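Local coordinates for probable amino acid aminotransferase (Mycobacterium tuberculosis, PDB 6Q1S), which is a probable amino acid aminotransferase of the class IV family that binds 4'-deoxy-4'-aminopyridoxal-5'-phosphate in its ligand pocket, as in other fold type IV proteins, at residues 16-21 with 106-111; 50-55 with 216-221; 68-73 with 91-96. All coordinates share one frame; numbering follows the deposited sequence.

Interaction 1: residues 16-21 with 106-111; sequences MPLLHA and TAYVMV
Leu18 and Leu19 of the loop 16-21 pack on Tyr108 and Thr106 of strand 106-113. The contact is mainly apolar, with no hydrogen bond between the two segments. Leu18 lays a methyl over one face of the Tyr108 ring. Leu18 CD2 sits 3.9 Å from the centroid of the Tyr108 ring, 21° off the normal, which makes a CH-pi contact. The methyl is displaced toward the CG-CD1 side, and Leu18 CD2 is 3.7 Å from Tyr108 CD1. Leu19 crosses the tyrosine at about a right angle. Leu19 CD2 is wedged between two side chains of the strand, 3.6 Å from Tyr108 CE1 and 3.7 Å from Thr106 CG2. The other methyl, Leu19 CD1, lies 3.8 Å from Tyr108 OH.

The Tyr108 ring is set by a chi1 of 62°, with CG between the backbone N and the carbonyl carbon. Its hydroxyl is anchored by a hydrogen bond to Ala21 O of the second subunit. Ala21 O of this chain is bonded in the same way by Tyr108 of that subunit. At Thr106, OG1 is hydrogen-bonded to Asp23, while CG2 meets the leucine. Val4 of strand 3-6 touches both Leu18 and Tyr108 and extends the apolar patch. Ala107 and Val109 point to the other side of the strand, where they meet Trp70 of helix 67-84. The loop therefore covers the sheet face opposite that helix. This is the antiparallel sheet of the N-terminal domain of a class IV aminotransferase, here packed at the subunit interface.

Interaction 2: residues 50-55 with 216-221; sequences LQRLTQ and RGTTQQ. With PMP (4'-deoxy-4'-aminopyridoxal-5'-phosphate), chain G.
Arg52 of helix 46-59 reaches across to Arg216 and Thr218 at the phosphate-binding start of helix 218-229. Gly217 is the N-cap residue of that helix. From CB the arginine chain runs out extended, with CG anti to the backbone N, and then bends at chi3 (83°). Past CG, Arg52 CD comes 3.5 Å from Arg216 O. Arg52 NE is held by a salt bridge to Glu34, which fixes one side of the guanidinium. Arg52 NH1 donates a hydrogen bond to Arg216 O, though the modelled 2.5 Å is doubtful as an exact length. The carbonyl oxygen lies close to the guanidinium plane. Arg52 NH1 also makes a weak bond of 3.0 Å to PMP O3P. At the tip, Arg52 NH2 gives a second bond to PMP O3P, at 2.9 Å. One face of the guanidinium is covered by Thr218 CG2, 3.4 Å above the plane and offset toward its rim.

Thr218 shares the same phosphate oxygen. Thr218 N is hydrogen-bonded to PMP O3P at 3.3 Å. Its hydroxyl also bonds O3P, though at a length too short to be taken literally. Even with one arginine bond weak, these donors would partly offset the negative charge on O3P, and the helix N-terminus probably adds to this. Thr219 holds the next oxygen through its backbone N and its hydroxyl, with Thr219 OG1 2.7 Å from PMP O2P.

Interaction 3: residues 68-73 with 91-96; sequences PRWRRA and LRLIYS
Trp70 and Tyr95 form a T-shaped pair, the edge of the indole turned toward the face of the phenol ring. The planes stand at 82°, and the centroids of the five-membered ring of Trp70 and of the Tyr95 ring are 6.0 Å apart. The closest ring atoms are Trp70 CZ2 and Tyr95 CD1, at 4.0 Å. Two groups of the strand lie at the indole edge, near its plane. One is Tyr95 CD1. The other is a backbone oxygen, with Trp70 CH2 3.5 Å from Ile94 O. Ile94 takes part through this carbonyl, because its CB points away from the helix. Leu93 approaches obliquely, and Leu93 CB is 3.6 Å from Trp70 CZ3. The six-membered ring of Trp70 thus runs along three successive residues of the strand.

Tyr95 has CG anti to its own backbone N (chi1 -172°), and this carries its ring to the indole. The phenol is tied down at its far end by a hydrogen bond from Tyr95 OH to Pro63 O.

The axes of helix segment 68-73 and strand segment 91-96 come within 10.8 Å at 143°, roughly antiparallel. Trp70 spans to the next strand as well, touching Ala107 and Val109 of strand 106-113. On another side it meets Leu50 of helix 46-59, which also packs on Leu93. Trp70 thus joins its own helix 67-84 to the antiparallel sheet, with helix 46-59 alongside.

How the interactions relate
Interactions 1 and 3 share one sheet, with centres 11 Å apart. Their strands are neighbours, joined by probable hydrogen bonds such as Thr106 O to Ser96 N at 2.6 Å. The two contacts also pack together directly, with Ala107 CB 3.5 Å from Trp70 CZ2. Interaction 2 is joined to interaction 3 through Leu50, with Leu50 CD2 3.8 Å from Leu93 CD1. Interaction 2 holds the phosphate of PMP, and the Leu93 side chain is about 11 Å from PMP. Interaction 1 lies farther out, its centre 23 Å from that of interaction 2. Interactions 1 and 3 both touch the second subunit, while no other chain of the assembly touches the segments of interaction 2.

Interaction 1: residues 16-21 with 106-111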
loop_
_atom_site.group_PDB
_atom_site.type_symbol
_atom_site.label_atom_id
_atom_site.label_comp_id
_atom_site.label_asym_id
_atom_site.label_seq_id
_atom_site.Cartn_x
_atom_site.Cartn_y
_atom_site.Cartn_z
ATOM N N MET B 16 -1.577 -16.242 20.345
ATOM C CA MET B 16 -2.974 -16.331 19.965
ATOM C C MET B 16 -3.324 -15.272 18.928
ATOM O O MET B 16 -2.881 -14.123 19.039
ATOM C CB MET B 16 -3.889 -16.172 21.187
ATOM C CG MET B 16 -3.762 -17.300 22.197
ATOM S SD MET B 16 -3.953 -18.922 21.432
ATOM C CE MET B 16 -5.605 -18.785 20.751
ATOM N N PRO B 17 -4.104 -15.626 17.910
ATOM C CA PRO B 17 -4.456 -14.650 16.875
ATOM C C PRO B 17 -5.389 -13.576 17.411
ATOM O O PRO B 17 -6.230 -13.824 18.278
ATOM C CB PRO B 17 -5.151 -15.498 15.799
ATOM C CG PRO B 17 -4.809 -16.920 16.129
ATOM C CD PRO B 17 -4.642 -16.962 17.611
ATOM N N LEU B 18 -5.218 -12.366 16.890
ATOM C CA LEU B 18 -6.064 -11.230 17.236
ATOM C C LEU B 18 -6.975 -10.790 16.103
ATOM O O LEU B 18 -8.131 -10.434 16.348
ATOM C CB LEU B 18 -5.202 -10.044 17.681
ATOM C CG LEU B 18 -5.970 -8.746 17.936
ATOM C CD1 LEU B 18 -6.985 -8.924 19.052
ATOM C CD2 LEU B 18 -5.010 -7.612 18.258
ATOM N N LEU B 19 -6.494 -10.825 14.865
ATOM C CA LEU B 19 -7.207 -10.249 13.737
ATOM C C LEU B 19 -7.943 -11.328 12.957
ATOM O O LEU B 19 -7.444 -12.446 12.792
ATOM C CB LEU B 19 -6.238 -9.510 12.814
ATOM C CG LEU B 19 -5.263 -8.600 13.556
ATOM C CD1 LEU B 19 -4.077 -8.258 12.679
ATOM C CD2 LEU B 19 -5.975 -7.344 14.020
ATOM N N HIS B 20 -9.132 -10.981 12.478
ATOM C CA HIS B 20 -9.915 -11.874 11.645
ATOM C C HIS B 20 -9.380 -11.873 10.214
ATOM O O HIS B 20 -8.599 -11.008 9.810
ATOM C CB HIS B 20 -11.386 -11.468 11.672
ATOM C CG HIS B 20 -12.013 -11.573 13.027
ATOM N ND1 HIS B 20 -12.865 -12.598 13.377
ATOM C CD2 HIS B 20 -11.903 -10.784 14.121
ATOM C CE1 HIS B 20 -13.258 -12.433 14.628
ATOM N NE2 HIS B 20 -12.687 -11.340 15.103
ATOM N N ALA B 21 -9.811 -12.871 9.441
ATOM C CA ALA B 21 -9.334 -13.011 8.072
ATOM C C ALA B 21 -9.862 -11.917 7.156
ATOM O O ALA B 21 -9.311 -11.717 6.069
ATOM C CB ALA B 21 -9.719 -14.381 7.517
ATOM N N THR B 106 -10.409 -1.472 13.909
ATOM C CA THR B 106 -9.436 -2.274 14.637
ATOM C C THR B 106 -8.322 -1.373 15.156
ATOM O O THR B 106 -7.793 -0.541 14.414
ATOM C CB THR B 106 -8.855 -3.370 13.742
ATOM O OG1 THR B 106 -9.922 -4.144 13.174
ATOM C CG2 THR B 106 -7.947 -4.288 14.546
ATOM N N ALA B 107 -7.985 -1.529 16.435
ATOM C CA ALA B 107 -6.990 -0.676 17.071
ATOM C C ALA B 107 -6.292 -1.449 18.178
ATOM O O ALA B 107 -6.957 -1.986 19.067
ATOM C CB ALA B 107 -7.641 0.589 17.636
ATOM N N TYR B 108 -4.963 -1.512 18.125
ATOM C CA TYR B 108 -4.207 -2.154 19.192
ATOM C C TYR B 108 -2.787 -1.607 19.208
ATOM O O TYR B 108 -2.353 -0.905 18.290
ATOM C CB TYR B 108 -4.210 -3.682 19.056
ATOM C CG TYR B 108 -3.566 -4.224 17.800
ATOM C CD1 TYR B 108 -4.304 -4.400 16.637
ATOM C CD2 TYR B 108 -2.226 -4.585 17.786
ATOM C CE1 TYR B 108 -3.721 -4.906 15.491
ATOM C CE2 TYR B 108 -1.635 -5.091 16.645
ATOM C CZ TYR B 108 -2.387 -5.250 15.501
ATOM O OH TYR B 108 -1.801 -5.757 14.365
ATOM N N VAL B 109 -2.067 -1.946 20.276
ATOM C CA VAL B 109 -0.695 -1.511 20.503
ATOM C C VAL B 109 0.187 -2.745 20.604
ATOM O O VAL B 109 -0.181 -3.732 21.251
ATOM C CB VAL B 109 -0.593 -0.650 21.780
ATOM C CG1 VAL B 109 0.852 -0.511 22.234
ATOM C CG2 VAL B 109 -1.217 0.713 21.549
ATOM N N MET B 110 1.353 -2.691 19.962
ATOM C CA MET B 110 2.241 -3.842 19.874
ATOM C C MET B 110 3.680 -3.425 20.131
ATOM O O MET B 110 4.157 -2.447 19.549
ATOM C CB MET B 110 2.125 -4.507 18.500
ATOM C CG MET B 110 3.088 -5.649 18.285
ATOM S SD MET B 110 2.664 -6.618 16.829
ATOM C CE MET B 110 2.368 -5.308 15.647
ATOM N N VAL B 111 4.367 -4.170 20.996
ATOM C CA VAL B 111 5.784 -3.964 21.270
ATOM C C VAL B 111 6.547 -5.196 20.804
ATOM O O VAL B 111 6.122 -6.331 21.050
ATOM C CB VAL B 111 6.042 -3.693 22.765
ATOM C CG1 VAL B 111 7.436 -3.119 22.963
ATOM C CG2 VAL B 111 4.984 -2.759 23.329
#

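Interaction 2: residues 50-55 with 216-221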
loop_
_atom_site.group_PDB
_atom_site.type_symbol
_atom_site.label_atom_id
_atom_site.label_comp_id
_atom_site.label_asym_id
_atom_site.label_seq_id
_atom_site.Cartn_x
_atom_site.Cartn_y
_atom_site.Cartn_z
ATOM N N LEU B 50 0.946 10.517 18.323
ATOM C CA LEU B 50 -0.512 10.526 18.359
ATOM C C LEU B 50 -1.094 11.719 17.615
ATOM O O LEU B 50 -2.236 11.654 17.146
ATOM C CB LEU B 50 -1.010 10.520 19.804
ATOM C CG LEU B 50 -0.705 9.285 20.651
ATOM C CD1 LEU B 50 -1.141 9.519 22.087
ATOM C CD2 LEU B 50 -1.375 8.046 20.080
ATOM N N GLN B 51 -0.337 12.811 17.502
ATOM C CA GLN B 51 -0.787 13.937 16.689
ATOM C C GLN B 51 -0.783 13.569 15.212
ATOM O O GLN B 51 -1.744 13.848 14.487
ATOM C CB GLN B 51 0.090 15.160 16.949
ATOM C CG GLN B 51 -0.274 15.913 18.217
ATOM C CD GLN B 51 0.663 17.071 18.502
ATOM O OE1 GLN B 51 1.626 17.300 17.770
ATOM N NE2 GLN B 51 0.386 17.807 19.573
ATOM N N ARG B 52 0.300 12.943 14.748
ATOM C CA ARG B 52 0.350 12.479 13.368
ATOM C C ARG B 52 -0.632 11.339 13.130
ATOM O O ARG B 52 -1.203 11.231 12.039
ATOM C CB ARG B 52 1.773 12.045 13.022
ATOM C CG ARG B 52 1.960 11.570 11.597
ATOM C CD ARG B 52 3.432 11.490 11.262
ATOM N NE ARG B 52 4.014 10.238 11.734
ATOM C CZ ARG B 52 5.316 9.970 11.721
ATOM N NH1 ARG B 52 6.172 10.866 11.254
ATOM N NH2 ARG B 52 5.760 8.805 12.173
ATOM N N LEU B 53 -0.836 10.482 14.134
ATOM C CA LEU B 53 -1.840 9.430 14.016
ATOM C C LEU B 53 -3.232 10.018 13.835
ATOM O O LEU B 53 -4.040 9.494 13.057
ATOM C CB LEU B 53 -1.797 8.522 15.244
ATOM C CG LEU B 53 -2.766 7.338 15.229
ATOM C CD1 LEU B 53 -2.294 6.278 14.250
ATOM C CD2 LEU B 53 -2.911 6.754 16.624
ATOM N N THR B 54 -3.530 11.110 14.542
ATOM C CA THR B 54 -4.817 11.772 14.365
ATOM C C THR B 54 -4.948 12.330 12.954
ATOM O O THR B 54 -6.024 12.268 12.347
ATOM C CB THR B 54 -4.984 12.882 15.406
ATOM O OG1 THR B 54 -4.989 12.309 16.720
ATOM C CG2 THR B 54 -6.283 13.645 15.182
ATOM N N GLN B 55 -3.850 12.848 12.404
ATOM C CA GLN B 55 -3.895 13.412 11.060
ATOM C C GLN B 55 -4.009 12.317 10.008
ATOM O O GLN B 55 -4.761 12.458 9.037
ATOM C CB GLN B 55 -2.659 14.276 10.821
ATOM C CG GLN B 55 -2.740 15.643 11.476
ATOM C CD GLN B 55 -3.794 16.516 10.833
ATOM O OE1 GLN B 55 -4.145 16.320 9.670
ATOM N NE2 GLN B 55 -4.308 17.484 11.583
ATOM N N ARG B 216 5.749 13.683 7.241
ATOM C CA ARG B 216 6.384 14.592 8.189
ATOM C C ARG B 216 7.044 13.789 9.301
ATOM O O ARG B 216 6.372 13.040 10.019
ATOM C CB ARG B 216 5.361 15.567 8.769
ATOM C CG ARG B 216 4.661 16.426 7.736
ATOM C CD ARG B 216 5.192 17.847 7.789
ATOM N NE ARG B 216 4.770 18.546 9.001
ATOM C CZ ARG B 216 3.719 19.357 9.067
ATOM N NH1 ARG B 216 3.405 19.950 10.210
ATOM N NH2 ARG B 216 2.982 19.578 7.986
ATOM N N GLY B 217 8.353 13.955 9.452
ATOM C CA GLY B 217 9.092 13.172 10.419
ATOM C C GLY B 217 8.976 13.699 11.832
ATOM O O GLY B 217 9.340 14.847 12.102
ATOM N N THR B 218 8.452 12.869 12.739
ATOM C CA THR B 218 8.391 13.261 14.143
ATOM C C THR B 218 9.787 13.520 14.688
ATOM O O THR B 218 9.999 14.469 15.452
ATOM C CB THR B 218 7.693 12.177 14.968
ATOM O OG1 THR B 218 8.410 10.944 14.840
ATOM C CG2 THR B 218 6.266 11.976 14.487
ATOM N N THR B 219 10.753 12.686 14.300
ATOM C CA THR B 219 12.123 12.873 14.763
ATOM C C THR B 219 12.745 14.125 14.158
ATOM O O THR B 219 13.501 14.835 14.830
ATOM C CB THR B 219 12.969 11.646 14.427
ATOM O OG1 THR B 219 12.205 10.457 14.660
ATOM C CG2 THR B 219 14.210 11.611 15.304
ATOM N N GLN B 220 12.450 14.406 12.884
ATOM C CA GLN B 220 13.035 15.577 12.238
ATOM C C GLN B 220 12.564 16.867 12.899
ATOM O O GLN B 220 13.368 17.774 13.147
ATOM C CB GLN B 220 12.695 15.581 10.747
ATOM C CG GLN B 220 13.096 16.857 10.013
ATOM C CD GLN B 220 12.005 17.910 10.010
ATOM O OE1 GLN B 220 10.897 17.675 9.533
ATOM N NE2 GLN B 220 12.315 19.078 10.556
ATOM N N GLN B 221 11.267 16.968 13.196
ATOM C CA GLN B 221 10.751 18.188 13.808
ATOM C C GLN B 221 11.317 18.383 15.209
ATOM O O GLN B 221 11.704 19.498 15.578
ATOM C CB GLN B 221 9.224 18.159 13.845
ATOM C CG GLN B 221 8.575 18.117 12.475
ATOM C CD GLN B 221 7.068 18.277 12.542
ATOM O OE1 GLN B 221 6.540 18.931 13.443
ATOM N NE2 GLN B 221 6.368 17.677 11.586
HETATM N N1 PMP G . 9.140 8.717 5.888
HETATM C C2 PMP G . 8.503 7.524 5.816
HETATM C C2A PMP G . 7.891 7.074 4.515
HETATM C C3 PMP G . 8.404 6.656 7.017
HETATM O O3 PMP G . 7.769 5.454 6.970
HETATM C C4 PMP G . 9.024 7.149 8.267
HETATM C C4A PMP G . 8.977 6.339 9.542
HETATM N N4A PMP G . 9.682 5.062 9.337
HETATM C C5 PMP G . 9.691 8.471 8.214
HETATM C C6 PMP G . 9.707 9.181 7.016
HETATM C C5A PMP G . 10.345 9.042 9.453
HETATM O O4P PMP G . 9.345 9.333 10.428
HETATM P P PMP G . 9.677 9.228 12.000
HETATM O O1P PMP G . 10.084 7.808 12.309
HETATM O O2P PMP G . 10.807 10.177 12.324
HETATM O O3P PMP G . 8.446 9.597 12.791
#

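Interaction 3: residues 68-73 with 91-96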
loop_
_atom_site.group_PDB
_atom_site.type_symbol
_atom_site.label_atom_id
_atom_site.label_comp_id
_atom_site.label_asym_id
_atom_site.label_seq_id
_atom_site.Cartn_x
_atom_site.Cartn_y
_atom_site.Cartn_z
ATOM N N PRO B 68 -7.016 9.728 24.813
ATOM C CA PRO B 68 -6.893 9.161 26.167
ATOM C C PRO B 68 -6.870 7.644 26.179
ATOM O O PRO B 68 -6.180 7.048 27.016
ATOM C CB PRO B 68 -8.126 9.714 26.894
ATOM C CG PRO B 68 -8.450 10.969 26.176
ATOM C CD PRO B 68 -8.124 10.700 24.736
ATOM N N ARG B 69 -7.609 7.000 25.274
ATOM C CA ARG B 69 -7.598 5.543 25.196
ATOM C C ARG B 69 -6.275 5.029 24.639
ATOM O O ARG B 69 -5.765 3.996 25.088
ATOM C CB ARG B 69 -8.772 5.069 24.335
ATOM C CG ARG B 69 -9.359 3.717 24.716
ATOM C CD ARG B 69 -10.879 3.744 24.581
ATOM N NE ARG B 69 -11.478 2.412 24.617
ATOM C CZ ARG B 69 -11.915 1.762 23.542
ATOM N NH1 ARG B 69 -11.823 2.322 22.342
ATOM N NH2 ARG B 69 -12.448 0.554 23.666
ATOM N N TRP B 70 -5.709 5.733 23.656
ATOM C CA TRP B 70 -4.417 5.332 23.105
ATOM C C TRP B 70 -3.288 5.532 24.110
ATOM O O TRP B 70 -2.356 4.724 24.170
ATOM C CB TRP B 70 -4.131 6.099 21.813
ATOM C CG TRP B 70 -4.803 5.508 20.613
ATOM C CD1 TRP B 70 -5.917 5.979 19.980
ATOM C CD2 TRP B 70 -4.414 4.321 19.911
ATOM N NE1 TRP B 70 -6.238 5.165 18.920
ATOM C CE2 TRP B 70 -5.331 4.140 18.856
ATOM C CE3 TRP B 70 -3.377 3.397 20.068
ATOM C CZ2 TRP B 70 -5.242 3.073 17.966
ATOM C CZ3 TRP B 70 -3.291 2.339 19.180
ATOM C CH2 TRP B 70 -4.219 2.186 18.144
ATOM N N ARG B 71 -3.338 6.614 24.897
ATOM C CA ARG B 71 -2.275 6.857 25.869
ATOM C C ARG B 71 -2.244 5.791 26.957
ATOM O O ARG B 71 -1.177 5.505 27.510
ATOM C CB ARG B 71 -2.410 8.246 26.495
ATOM C CG ARG B 71 -2.011 9.389 25.576
ATOM C CD ARG B 71 -1.925 10.707 26.336
ATOM N NE ARG B 71 -3.172 11.465 26.313
ATOM C CZ ARG B 71 -3.409 12.487 25.498
ATOM N NH1 ARG B 71 -2.481 12.876 24.635
ATOM N NH2 ARG B 71 -4.570 13.124 25.546
ATOM N N ARG B 72 -3.396 5.218 27.304
ATOM C CA ARG B 72 -3.403 4.157 28.305
ATOM C C ARG B 72 -2.824 2.864 27.743
ATOM O O ARG B 72 -2.062 2.171 28.427
ATOM C CB ARG B 72 -4.817 3.927 28.831
ATOM C CG ARG B 72 -4.889 2.898 29.951
ATOM C CD ARG B 72 -6.312 2.723 30.439
ATOM N NE ARG B 72 -7.195 2.259 29.374
ATOM C CZ ARG B 72 -8.521 2.304 29.434
ATOM N NH1 ARG B 72 -9.119 2.801 30.509
ATOM N NH2 ARG B 72 -9.248 1.861 28.418
ATOM N N ALA B 73 -3.187 2.515 26.506
ATOM C CA ALA B 73 -2.662 1.295 25.901
ATOM C C ALA B 73 -1.148 1.362 25.733
ATOM O O ALA B 73 -0.450 0.365 25.947
ATOM C CB ALA B 73 -3.341 1.044 24.554
ATOM N N LEU B 91 7.713 -0.143 19.643
ATOM C CA LEU B 91 6.298 -0.018 19.962
ATOM C C LEU B 91 5.562 0.544 18.754
ATOM O O LEU B 91 5.951 1.585 18.213
ATOM C CB LEU B 91 6.097 0.881 21.185
ATOM C CG LEU B 91 4.708 0.899 21.823
ATOM C CD1 LEU B 91 4.818 0.965 23.338
ATOM C CD2 LEU B 91 3.912 2.078 21.303
ATOM N N ARG B 92 4.498 -0.140 18.340
ATOM C CA ARG B 92 3.741 0.246 17.158
ATOM C C ARG B 92 2.259 0.320 17.492
ATOM O O ARG B 92 1.740 -0.518 18.233
ATOM C CB ARG B 92 3.960 -0.741 16.001
ATOM C CG ARG B 92 5.202 -0.450 15.170
ATOM C CD ARG B 92 5.515 -1.587 14.206
ATOM N NE ARG B 92 5.710 -2.875 14.864
ATOM C CZ ARG B 92 5.884 -4.019 14.209
ATOM N NH1 ARG B 92 5.895 -4.028 12.883
ATOM N NH2 ARG B 92 6.046 -5.154 14.877
ATOM N N LEU B 93 1.590 1.338 16.954
ATOM C CA LEU B 93 0.149 1.522 17.095
ATOM C C LEU B 93 -0.523 1.158 15.779
ATOM O O LEU B 93 -0.293 1.821 14.766
ATOM C CB LEU B 93 -0.183 2.966 17.467
ATOM C CG LEU B 93 0.844 3.690 18.332
ATOM C CD1 LEU B 93 0.506 5.167 18.441
ATOM C CD2 LEU B 93 0.885 3.050 19.697
ATOM N N ILE B 94 -1.356 0.122 15.792
ATOM C CA ILE B 94 -2.046 -0.339 14.592
ATOM C C ILE B 94 -3.496 0.116 14.668
ATOM O O ILE B 94 -4.210 -0.216 15.620
ATOM C CB ILE B 94 -1.954 -1.864 14.435
ATOM C CG1 ILE B 94 -0.503 -2.327 14.577
ATOM C CG2 ILE B 94 -2.530 -2.291 13.091
ATOM C CD1 ILE B 94 0.410 -1.824 13.481
ATOM N N TYR B 95 -3.933 0.877 13.665
ATOM C CA TYR B 95 -5.274 1.458 13.627
ATOM C C TYR B 95 -5.848 1.194 12.238
ATOM O O TYR B 95 -5.506 1.886 11.275
ATOM C CB TYR B 95 -5.232 2.949 13.951
ATOM C CG TYR B 95 -6.587 3.597 14.131
ATOM C CD1 TYR B 95 -7.618 2.932 14.781
ATOM C CD2 TYR B 95 -6.823 4.888 13.676
ATOM C CE1 TYR B 95 -8.856 3.529 14.952
ATOM C CE2 TYR B 95 -8.054 5.493 13.845
ATOM C CZ TYR B 95 -9.066 4.811 14.482
ATOM O OH TYR B 95 -10.294 5.413 14.651
ATOM N N SER B 96 -6.724 0.200 12.141
ATOM C CA SER B 96 -7.292 -0.231 10.876
ATOM C C SER B 96 -8.776 0.095 10.812
ATOM O O SER B 96 -9.422 0.355 11.831
ATOM C CB SER B 96 -7.093 -1.736 10.677
ATOM O OG SER B 96 -8.186 -2.307 9.981
#